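Local coordinates for caspase recruitment domain-containing protein 19 (Homo sapiens, PDB 4FH0) that associates with BCL10 through a CARD-CARD interaction and helps to inhibit BCL10-induced activation of NF-kappa-B, at residues R23-L36 and F81-R95. The protein carries 2 engineered substitutions. Residues are numbered along the deposited sequence; the frame is centred on the assembly and turned at random.
Sequences RLSEQQVDRIILQL and FYRALYIHAQPLHSR. With SO4 (sulfate ion), chain D; SO4 (sulfate ion), chain C.
Ile32 enters as a knob among Phe81, Ala84, Leu85 and His88. Ile32 CG2, anti to the backbone N, lies 3.9 Å from Ala84 CB and also meets Phe81 CE1, whereas Ile32 CD1 lies alongside Leu85 and touches Leu85 CD1. Next to it the His88 ring is sandwiched: Arg31 CB stands over one face, 13° off the normal through the centroid, and Ile87 CG2 covers the opposite face. In the ring plane, His88 NE2 donates to Gln35 OE1 (3.2 Å, 158° at the hydrogen); the two aliphatic contacts and the bond limit how the ring can turn. Replacing His88 by an alanine would probably deprive Gln35 OE1 of this donor and open a gap beneath Arg31 CB. Helices 26-37 and 75-88 are neighbours in the all-helical CARD bundle; the axes of 26-36 and 81-88 approach to 9.1 Å, their N-to-C directions 134° apart. Helix 90-95 extends their interface, with Leu92 CD2 3.6 Å from Leu24 CG. The outer side is looser and partly water-mediated: one water links Gln28 NE2 to Leu92 N, another Arg31 NH1 to His88 O. At the Arg23 end of the contact, Arg23 and Arg95 each give two hydrogen bonds to one sulfate, probably from the crystallisation liquor.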
ATOM      1  N   ARG A  23      -8.987   8.132  -3.292  1.00  9.34           N
ATOM      2  CA  ARG A  23      -7.778   8.496  -2.556  1.00  9.70           C
ATOM      3  C   ARG A  23      -6.498   8.102  -3.292  1.00  9.12           C
ATOM      4  O   ARG A  23      -5.556   8.895  -3.351  1.00 10.65           O
ATOM      5  CB  ARG A  23      -7.870   7.941  -1.152  1.00 11.89           C
ATOM      6  CG  ARG A  23      -9.040   8.662  -0.350  1.00 15.46           C
ATOM      7  CD  ARG A  23      -8.435   9.573   0.577  1.00 17.05           C
ATOM      8  NE  ARG A  23      -9.367  10.503   1.201  1.00 15.29           N
ATOM      9  CZ  ARG A  23     -10.300  10.200   2.098  1.00 14.26           C
ATOM     10  NH1 ARG A  23     -10.566   8.945   2.443  1.00 14.56           N
ATOM     11  NH2 ARG A  23     -10.989  11.190   2.637  1.00 13.70           N
ATOM     12  N   LEU A  24      -6.481   6.902  -3.859  1.00  7.78           N
ATOM     13  CA  LEU A  24      -5.364   6.438  -4.649  1.00  8.16           C
ATOM     14  C   LEU A  24      -5.872   6.067  -6.034  1.00  8.87           C
ATOM     15  O   LEU A  24      -6.915   5.425  -6.190  1.00 10.44           O
ATOM     16  CB  LEU A  24      -4.698   5.231  -3.995  1.00  8.80           C
ATOM     17  CG  LEU A  24      -3.832   5.551  -2.787  1.00  9.41           C
ATOM     18  CD1 LEU A  24      -3.519   4.287  -2.021  1.00 10.43           C
ATOM     19  CD2 LEU A  24      -2.554   6.236  -3.242  1.00 10.92           C
ATOM     20  N   SER A  25      -5.129   6.484  -7.045  1.00  8.82           N
ATOM     21  CA  SER A  25      -5.424   6.097  -8.414  1.00  8.74           C
ATOM     22  C   SER A  25      -4.742   4.794  -8.785  1.00  7.70           C
ATOM     23  O   SER A  25      -3.796   4.364  -8.125  1.00  8.26           O
ATOM     24  CB  SER A  25      -4.961   7.165  -9.382  1.00 10.02           C
ATOM     25  OG  SER A  25      -3.553   7.193  -9.418  1.00 10.06           O
ATOM     26  N   GLU A  26      -5.180   4.208  -9.895  1.00  8.29           N
ATOM     27  CA  GLU A  26      -4.551   3.000 -10.384  1.00  8.68           C
ATOM     28  C   GLU A  26      -3.059   3.232 -10.624  1.00  8.83           C
ATOM     29  O   GLU A  26      -2.238   2.391 -10.269  1.00  9.35           O
ATOM     30  CB  GLU A  26      -5.233   2.512 -11.658  1.00 10.19           C
ATOM     31  CG  GLU A  26      -4.658   1.221 -12.216  1.00 11.60           C
ATOM     32  CD  GLU A  26      -5.051   0.015 -11.398  1.00 13.10           C
ATOM     33  OE1 GLU A  26      -6.250  -0.127 -11.114  1.00 13.98           O
ATOM     34  OE2 GLU A  26      -4.165  -0.790 -11.021  1.00 14.01           O
ATOM     35  N   GLN A  27      -2.711   4.356 -11.247  1.00  8.79           N
ATOM     36  CA  GLN A  27      -1.297   4.612 -11.511  1.00 10.48           C
ATOM     37  C   GLN A  27      -0.508   4.714 -10.224  1.00  9.87           C
ATOM     38  O   GLN A  27       0.601   4.213 -10.161  1.00 10.51           O
ATOM     39  CB  GLN A  27      -1.102   5.869 -12.360  1.00 14.31           C
ATOM     40  CG  GLN A  27      -1.629   5.734 -13.777  1.00 19.16           C
ATOM     41  CD  GLN A  27      -0.783   4.795 -14.660  1.00 23.10           C
ATOM     42  OE1 GLN A  27       0.244   4.283 -14.238  1.00 25.38           O
ATOM     43  NE2 GLN A  27      -1.219   4.594 -15.904  1.00 25.38           N
ATOM     44  N   GLN A  28      -1.048   5.372  -9.201  1.00  9.01           N
ATOM     45  CA  GLN A  28      -0.304   5.459  -7.939  1.00  8.85           C
ATOM     46  C   GLN A  28      -0.124   4.085  -7.316  1.00  8.38           C
ATOM     47  O   GLN A  28       0.957   3.751  -6.838  1.00  8.74           O
ATOM     48  CB  GLN A  28      -1.009   6.408  -6.954  1.00  9.17           C
ATOM     49  CG  GLN A  28      -0.984   7.876  -7.373  1.00 10.28           C
ATOM     50  CD  GLN A  28      -1.896   8.721  -6.502  1.00 11.08           C
ATOM     51  OE1 GLN A  28      -3.036   8.371  -6.260  1.00 11.26           O
ATOM     52  NE2 GLN A  28      -1.379   9.838  -6.009  1.00 13.32           N
ATOM     53  N   VAL A  29      -1.195   3.305  -7.282  1.00  8.26           N
ATOM     54  CA  VAL A  29      -1.117   1.984  -6.697  1.00  8.50           C
ATOM     55  C   VAL A  29      -0.111   1.125  -7.471  1.00  8.92           C
ATOM     56  O   VAL A  29       0.674   0.367  -6.890  1.00  9.07           O
ATOM     57  CB  VAL A  29      -2.507   1.319  -6.638  1.00  9.57           C
ATOM     58  CG1 VAL A  29      -2.392  -0.148  -6.222  1.00 11.27           C
ATOM     59  CG2 VAL A  29      -3.404   2.128  -5.686  1.00 10.53           C
ATOM     60  N   ASP A  30      -0.154   1.212  -8.794  1.00  9.29           N
ATOM     61  CA  ASP A  30       0.753   0.407  -9.589  1.00  9.69           C
ATOM     62  C   ASP A  30       2.202   0.737  -9.261  1.00  8.76           C
ATOM     63  O   ASP A  30       3.038  -0.173  -9.167  1.00  9.28           O
ATOM     64  CB  ASP A  30       0.477   0.621 -11.074  1.00 11.74           C
ATOM     65  CG  ASP A  30      -0.891   0.142 -11.484  1.00 14.59           C
ATOM     66  OD1 ASP A  30      -1.596  -0.534 -10.672  1.00 15.11           O
ATOM     67  OD2 ASP A  30      -1.262   0.475 -12.623  1.00 16.71           O
ATOM     68  N   ARG A  31       2.510   2.022  -9.091  1.00  8.24           N
ATOM     69  CA  ARG A  31       3.878   2.412  -8.774  1.00  8.30           C
ATOM     70  C   ARG A  31       4.278   1.995  -7.364  1.00  7.11           C
ATOM     71  O   ARG A  31       5.434   1.652  -7.133  1.00  7.82           O
ATOM     72  CB  ARG A  31       4.056   3.908  -8.943  1.00  9.49           C
ATOM     73  CG  ARG A  31       3.962   4.307 -10.393  1.00 12.25           C
ATOM     74  CD  ARG A  31       3.968   5.777 -10.544  1.00 16.08           C
ATOM     75  NE  ARG A  31       4.002   6.150 -11.946  1.00 18.29           N
ATOM     76  CZ  ARG A  31       3.596   7.319 -12.426  1.00 20.70           C
ATOM     77  NH1 ARG A  31       3.080   8.253 -11.632  1.00 22.28           N
ATOM     78  NH2 ARG A  31       3.688   7.549 -13.719  1.00 22.07           N
ATOM     79  N   ILE A  32       3.337   2.047  -6.418  1.00  6.83           N
ATOM     80  CA  ILE A  32       3.592   1.583  -5.075  1.00  6.93           C
ATOM     81  C   ILE A  32       3.921   0.087  -5.090  1.00  6.89           C
ATOM     82  O   ILE A  32       4.857  -0.358  -4.420  1.00  7.64           O
ATOM     83  CB  ILE A  32       2.377   1.883  -4.181  1.00  7.42           C
ATOM     84  CG1 ILE A  32       2.300   3.401  -3.935  1.00  7.90           C
ATOM     85  CG2 ILE A  32       2.473   1.147  -2.866  1.00  8.32           C
ATOM     86  CD1 ILE A  32       0.984   3.890  -3.332  1.00  9.26           C
ATOM     87  N   ILE A  33       3.153  -0.685  -5.846  1.00  7.69           N
ATOM     88  CA  ILE A  33       3.392  -2.112  -5.945  0.60  8.27           C
ATOM     89  C   ILE A  33       4.786  -2.372  -6.507  1.00  8.30           C
ATOM     90  O   ILE A  33       5.530  -3.228  -6.009  1.00  9.10           O
ATOM     91  CB  ILE A  33       2.316  -2.774  -6.788  0.60  8.64           C
ATOM     92  CG1 ILE A  33       1.039  -2.869  -5.963  0.60  9.35           C
ATOM     93  CG2 ILE A  33       2.747  -4.171  -7.262  0.60  8.82           C
ATOM     94  CD1 ILE A  33      -0.174  -3.091  -6.799  0.60  9.37           C
ATOM     95  N   LEU A  34       5.162  -1.618  -7.534  1.00  9.21           N
ATOM     96  CA  LEU A  34       6.497  -1.779  -8.103  1.00 10.49           C
ATOM     97  C   LEU A  34       7.591  -1.447  -7.095  1.00  9.06           C
ATOM     98  O   LEU A  34       8.586  -2.156  -6.997  1.00  9.27           O
ATOM     99  CB  LEU A  34       6.642  -0.959  -9.358  1.00 13.76           C
ATOM    100  CG  LEU A  34       5.850  -1.606 -10.491  1.00 17.19           C
ATOM    101  CD1 LEU A  34       5.955  -0.741 -11.710  1.00 19.01           C
ATOM    102  CD2 LEU A  34       6.356  -3.008 -10.782  1.00 19.13           C
ATOM    103  N   GLN A  35       7.384  -0.399  -6.320  1.00  8.88           N
ATOM    104  CA  GLN A  35       8.319  -0.024  -5.274  1.00  9.48           C
ATOM    105  C   GLN A  35       8.506  -1.157  -4.261  1.00  9.11           C
ATOM    106  O   GLN A  35       9.605  -1.394  -3.782  1.00 10.69           O
ATOM    107  CB  GLN A  35       7.801   1.215  -4.557  1.00 10.63           C
ATOM    108  CG  GLN A  35       8.821   1.884  -3.717  1.00 14.16           C
ATOM    109  CD  GLN A  35       9.926   2.433  -4.583  1.00 18.36           C
ATOM    110  OE1 GLN A  35       9.679   3.010  -5.648  1.00 20.21           O
ATOM    111  NE2 GLN A  35      11.132   2.231  -4.157  1.00 21.12           N
ATOM    112  N   LEU A  36       7.414  -1.856  -3.957  1.00  8.79           N
ATOM    113  CA  LEU A  36       7.445  -2.943  -2.996  1.00  9.23           C
ATOM    114  C   LEU A  36       7.942  -4.267  -3.604  1.00 10.48           C
ATOM    115  O   LEU A  36       8.160  -5.234  -2.876  1.00 11.81           O
ATOM    116  CB  LEU A  36       6.057  -3.152  -2.424  1.00  9.42           C
ATOM    117  CG  LEU A  36       5.485  -1.999  -1.626  1.00 10.68           C
ATOM    118  CD1 LEU A  36       4.012  -2.269  -1.275  1.00 11.53           C
ATOM    119  CD2 LEU A  36       6.337  -1.764  -0.373  1.00 11.06           C
ATOM    120  N   PHE A  81       5.740   0.191   3.036  1.00  8.59           N
ATOM    121  CA  PHE A  81       4.563   0.738   2.391  1.00  7.93           C
ATOM    122  C   PHE A  81       4.499   2.254   2.581  1.00  6.61           C
ATOM    123  O   PHE A  81       4.221   2.986   1.637  1.00  7.06           O
ATOM    124  CB  PHE A  81       3.279   0.088   2.907  1.00  8.56           C
ATOM    125  CG  PHE A  81       2.058   0.760   2.394  1.00  8.23           C
ATOM    126  CD1 PHE A  81       1.604   0.522   1.107  1.00  8.76           C
ATOM    127  CD2 PHE A  81       1.370   1.659   3.186  1.00  9.73           C
ATOM    128  CE1 PHE A  81       0.465   1.176   0.626  1.00 10.17           C
ATOM    129  CE2 PHE A  81       0.275   2.334   2.690  1.00 10.30           C
ATOM    130  CZ  PHE A  81      -0.189   2.082   1.419  1.00 10.77           C
ATOM    131  N   TYR A  82       4.728   2.741   3.803  1.00  6.20           N
ATOM    132  CA  TYR A  82       4.670   4.183   4.032  1.00  6.44           C
ATOM    133  C   TYR A  82       5.717   4.919   3.223  1.00  6.76           C
ATOM    134  O   TYR A  82       5.460   6.013   2.731  1.00  7.66           O
ATOM    135  CB  TYR A  82       4.768   4.534   5.509  1.00  7.23           C
ATOM    136  CG  TYR A  82       3.423   4.385   6.195  1.00  8.13           C
ATOM    137  CD1 TYR A  82       3.063   3.216   6.839  1.00  9.43           C
ATOM    138  CD2 TYR A  82       2.497   5.407   6.164  1.00  9.82           C
ATOM    139  CE1 TYR A  82       1.821   3.086   7.435  1.00 10.21           C
ATOM    140  CE2 TYR A  82       1.260   5.288   6.777  1.00 10.11           C
ATOM    141  CZ  TYR A  82       0.915   4.128   7.397  1.00  9.98           C
ATOM    142  OH  TYR A  82      -0.335   3.977   7.980  1.00 10.99           O
ATOM    143  N   ARG A  83       6.898   4.336   3.075  1.00  7.56           N
ATOM    144  CA  ARG A  83       7.901   4.970   2.243  1.00  9.10           C
ATOM    145  C   ARG A  83       7.435   5.014   0.788  1.00  8.13           C
ATOM    146  O   ARG A  83       7.565   6.034   0.111  1.00  9.48           O
ATOM    147  CB  ARG A  83       9.250   4.269   2.354  1.00 12.09           C
ATOM    148  CG  ARG A  83      10.258   4.883   1.362  1.00 17.27           C
ATOM    149  CD  ARG A  83      11.682   4.562   1.735  1.00 21.56           C
ATOM    150  NE  ARG A  83      12.640   4.840   0.658  1.00 25.57           N
ATOM    151  CZ  ARG A  83      12.973   3.955  -0.278  1.00 28.03           C
ATOM    152  NH1 ARG A  83      12.416   2.748  -0.279  1.00 28.97           N
ATOM    153  NH2 ARG A  83      13.859   4.261  -1.208  1.00 29.43           N
ATOM    154  N   ALA A  84       6.856   3.925   0.299  1.00  7.54           N
ATOM    155  CA  ALA A  84       6.370   3.879  -1.076  1.00  7.28           C
ATOM    156  C   ALA A  84       5.252   4.890  -1.304  1.00  6.88           C
ATOM    157  O   ALA A  84       5.141   5.513  -2.371  1.00  7.49           O
ATOM    158  CB  ALA A  84       5.890   2.456  -1.415  1.00  7.97           C
ATOM    159  N   LEU A  85       4.392   5.039  -0.306  1.00  6.82           N
ATOM    160  CA  LEU A  85       3.315   6.019  -0.366  1.00  6.74           C
ATOM    161  C   LEU A  85       3.857   7.443  -0.414  1.00  7.21           C
ATOM    162  O   LEU A  85       3.361   8.289  -1.155  1.00  8.17           O
ATOM    163  CB  LEU A  85       2.389   5.845   0.837  1.00  7.37           C
ATOM    164  CG  LEU A  85       1.073   6.600   0.818  1.00  9.13           C
ATOM    165  CD1 LEU A  85       0.097   5.994  -0.169  1.00 10.41           C
ATOM    166  CD2 LEU A  85       0.475   6.639   2.229  1.00  9.68           C
ATOM    167  N   TYR A  86       4.874   7.733   0.388  1.00  7.30           N
ATOM    168  CA  TYR A  86       5.546   9.030   0.297  1.00  7.92           C
ATOM    169  C   TYR A  86       6.076   9.274  -1.107  1.00  8.67           C
ATOM    170  O   TYR A  86       5.885  10.352  -1.687  1.00  9.61           O
ATOM    171  CB  TYR A  86       6.711   9.141   1.291  1.00  8.00           C
ATOM    172  CG  TYR A  86       7.627  10.299   0.952  1.00  7.69           C
ATOM    173  CD1 TYR A  86       7.257  11.596   1.207  1.00  8.18           C
ATOM    174  CD2 TYR A  86       8.846  10.076   0.350  1.00  8.14           C
ATOM    175  CE1 TYR A  86       8.076  12.647   0.864  1.00  9.00           C
ATOM    176  CE2 TYR A  86       9.684  11.119   0.004  1.00  9.02           C
ATOM    177  CZ  TYR A  86       9.290  12.402   0.261  1.00  8.87           C
ATOM    178  OH  TYR A  86      10.098  13.464  -0.059  1.00 11.05           O
ATOM    179  N   ILE A  87       6.737   8.284  -1.675  1.00  8.13           N
ATOM    180  CA  ILE A  87       7.347   8.471  -3.007  1.00  9.26           C
ATOM    181  C   ILE A  87       6.295   8.724  -4.091  1.00  9.42           C
ATOM    182  O   ILE A  87       6.459   9.641  -4.913  1.00 11.20           O
ATOM    183  CB  ILE A  87       8.225   7.255  -3.415  1.00 11.05           C
ATOM    184  CG1 ILE A  87       9.402   7.134  -2.452  1.00 12.38           C
ATOM    185  CG2 ILE A  87       8.692   7.380  -4.882  1.00 11.75           C
ATOM    186  CD1 ILE A  87      10.159   5.848  -2.592  1.00 14.06           C
ATOM    187  N   HIS A  88       5.231   7.912  -4.108  1.00  8.45           N
ATOM    188  CA  HIS A  88       4.286   7.918  -5.225  1.00  9.11           C
ATOM    189  C   HIS A  88       2.935   8.591  -4.988  1.00 10.33           C
ATOM    190  O   HIS A  88       2.165   8.765  -5.932  1.00 12.06           O
ATOM    191  CB  HIS A  88       4.085   6.481  -5.708  1.00 10.27           C
ATOM    192  CG  HIS A  88       5.339   5.872  -6.234  1.00 11.70           C
ATOM    193  ND1 HIS A  88       5.985   6.369  -7.346  1.00 12.62           N
ATOM    194  CD2 HIS A  88       6.090   4.841  -5.785  1.00 12.41           C
ATOM    195  CE1 HIS A  88       7.071   5.655  -7.572  1.00 12.65           C
ATOM    196  NE2 HIS A  88       7.167   4.731  -6.632  1.00 13.34           N
ATOM    197  N   ALA A  89       2.633   8.961  -3.768  1.00  9.54           N
ATOM    198  CA  ALA A  89       1.389   9.630  -3.424  1.00  9.97           C
ATOM    199  C   ALA A  89       1.573  10.619  -2.298  1.00  9.06           C
ATOM    200  O   ALA A  89       0.932  10.572  -1.362  1.00  9.23           O
ATOM    201  CB  ALA A  89       0.311   8.617  -3.033  1.00 11.30           C
ATOM    202  N   GLN A  90       2.531  11.507  -2.454  1.00  9.41           N
ATOM    203  CA  GLN A  90       2.895  12.388  -1.357  1.00 10.13           C
ATOM    204  C   GLN A  90       1.741  13.192  -0.748  1.00 10.69           C
ATOM    205  O   GLN A  90       1.657  13.295   0.467  1.00 11.36           O
ATOM    206  CB  GLN A  90       4.064  13.292  -1.756  1.00 11.49           C
ATOM    207  CG  GLN A  90       4.698  13.981  -0.560  1.00 12.43           C
ATOM    208  CD  GLN A  90       4.020  15.276  -0.191  1.00 14.74           C
ATOM    209  OE1 GLN A  90       3.477  15.986  -1.046  1.00 16.68           O
ATOM    210  NE2 GLN A  90       4.024  15.584   1.105  1.00 14.50           N
ATOM    211  N   PRO A  91       0.859  13.762  -1.577  1.00 12.02           N
ATOM    212  CA  PRO A  91      -0.245  14.512  -0.976  1.00 12.92           C
ATOM    213  C   PRO A  91      -1.077  13.664  -0.020  1.00 12.03           C
ATOM    214  O   PRO A  91      -1.419  14.083   1.085  1.00 13.24           O
ATOM    215  CB  PRO A  91      -1.045  14.958  -2.194  1.00 14.21           C
ATOM    216  CG  PRO A  91      -0.013  15.088  -3.249  1.00 15.17           C
ATOM    217  CD  PRO A  91       0.905  13.936  -3.035  1.00 13.63           C
ATOM    218  N   LEU A  92      -1.396  12.453  -0.429  1.00 10.65           N
ATOM    219  CA  LEU A  92      -2.162  11.562   0.435  1.00 10.05           C
ATOM    220  C   LEU A  92      -1.368  11.192   1.694  1.00  9.89           C
ATOM    221  O   LEU A  92      -1.885  11.218   2.816  1.00 10.51           O
ATOM    222  CB  LEU A  92      -2.633  10.320  -0.332  1.00 10.25           C
ATOM    223  CG  LEU A  92      -3.402   9.332   0.538  1.00 10.98           C
ATOM    224  CD1 LEU A  92      -4.641   9.947   1.164  1.00 12.25           C
ATOM    225  CD2 LEU A  92      -3.778   8.129  -0.323  1.00 12.14           C
ATOM    226  N   HIS A  93      -0.103  10.858   1.486  1.00  9.13           N
ATOM    227  CA  HIS A  93       0.803  10.503   2.568  1.00  8.81           C
ATOM    228  C   HIS A  93       0.800  11.572   3.645  1.00  9.79           C
ATOM    229  O   HIS A  93       0.720  11.271   4.831  1.00 10.65           O
ATOM    230  CB  HIS A  93       2.201  10.296   1.998  1.00  8.80           C
ATOM    231  CG  HIS A  93       3.232   9.922   3.017  1.00  9.40           C
ATOM    232  ND1 HIS A  93       3.946  10.858   3.737  1.00 10.60           N
ATOM    233  CD2 HIS A  93       3.694   8.709   3.405  1.00 10.65           C
ATOM    234  CE1 HIS A  93       4.791  10.232   4.541  1.00 11.33           C
ATOM    235  NE2 HIS A  93       4.674   8.929   4.342  1.00 10.43           N
ATOM    236  N   SER A  94       0.842  12.831   3.231  1.00 10.51           N
ATOM    237  CA  SER A  94       0.906  13.925   4.179  1.00 12.84           C
ATOM    238  C   SER A  94      -0.409  14.115   4.955  1.00 14.77           C
ATOM    239  O   SER A  94      -0.411  14.642   6.052  1.00 16.70           O
ATOM    240  CB  SER A  94       1.312  15.221   3.468  1.00 14.67           C
ATOM    241  OG  SER A  94       0.298  15.676   2.598  1.00 18.13           O
ATOM    242  N   ARG A  95      -1.520  13.645   4.413  1.00 14.20           N
ATOM    243  CA  ARG A  95      -2.840  13.885   5.001  1.00 15.80           C
ATOM    244  C   ARG A  95      -3.330  12.744   5.893  1.00 16.40           C
ATOM    245  O   ARG A  95      -4.374  12.846   6.511  1.00 17.85           O
ATOM    246  CB  ARG A  95      -3.870  14.079   3.886  1.00 18.05           C
ATOM    247  CG  ARG A  95      -3.716  15.334   3.057  1.00 20.61           C
ATOM    248  CD  ARG A  95      -4.657  15.291   1.866  1.00 23.33           C
ATOM    249  NE  ARG A  95      -6.054  15.420   2.279  1.00 25.54           N
ATOM    250  CZ  ARG A  95      -7.072  14.755   1.735  1.00 26.87           C
ATOM    251  NH1 ARG A  95      -6.871  13.888   0.748  1.00 27.22           N
ATOM    252  NH2 ARG A  95      -8.300  14.951   2.193  1.00 27.78           N
TER
HETATM  253  S   SO4 D 202     -10.542  13.643  -0.380  1.00 36.63           S
HETATM  254  O1  SO4 D 202     -10.782  13.713   1.053  1.00 35.02           O
HETATM  255  O2  SO4 D 202      -9.424  12.719  -0.669  1.00 36.47           O
HETATM  256  O3  SO4 D 202     -11.732  13.050  -0.992  1.00 36.08           O
HETATM  257  O4  SO4 D 202     -10.298  14.959  -0.958  1.00 37.07           O
HETATM  258  S   SO4 C 201       6.217   8.143   7.171  0.92 19.37           S
HETATM  259  O1  SO4 C 201       4.751   8.095   7.193  0.92 20.18           O
HETATM  260  O2  SO4 C 201       6.741   7.488   8.365  0.92 20.48           O
HETATM  261  O3  SO4 C 201       6.736   7.532   5.954  0.92 17.63           O
HETATM  262  O4  SO4 C 201       6.650   9.554   7.177  0.92 21.04           O
HETATM  263  O   HOH W   1      -1.928  11.862  -3.603  1.00 20.99           O
HETATM  264  O   HOH W   2       2.437   8.462  -8.643  1.00 22.48           O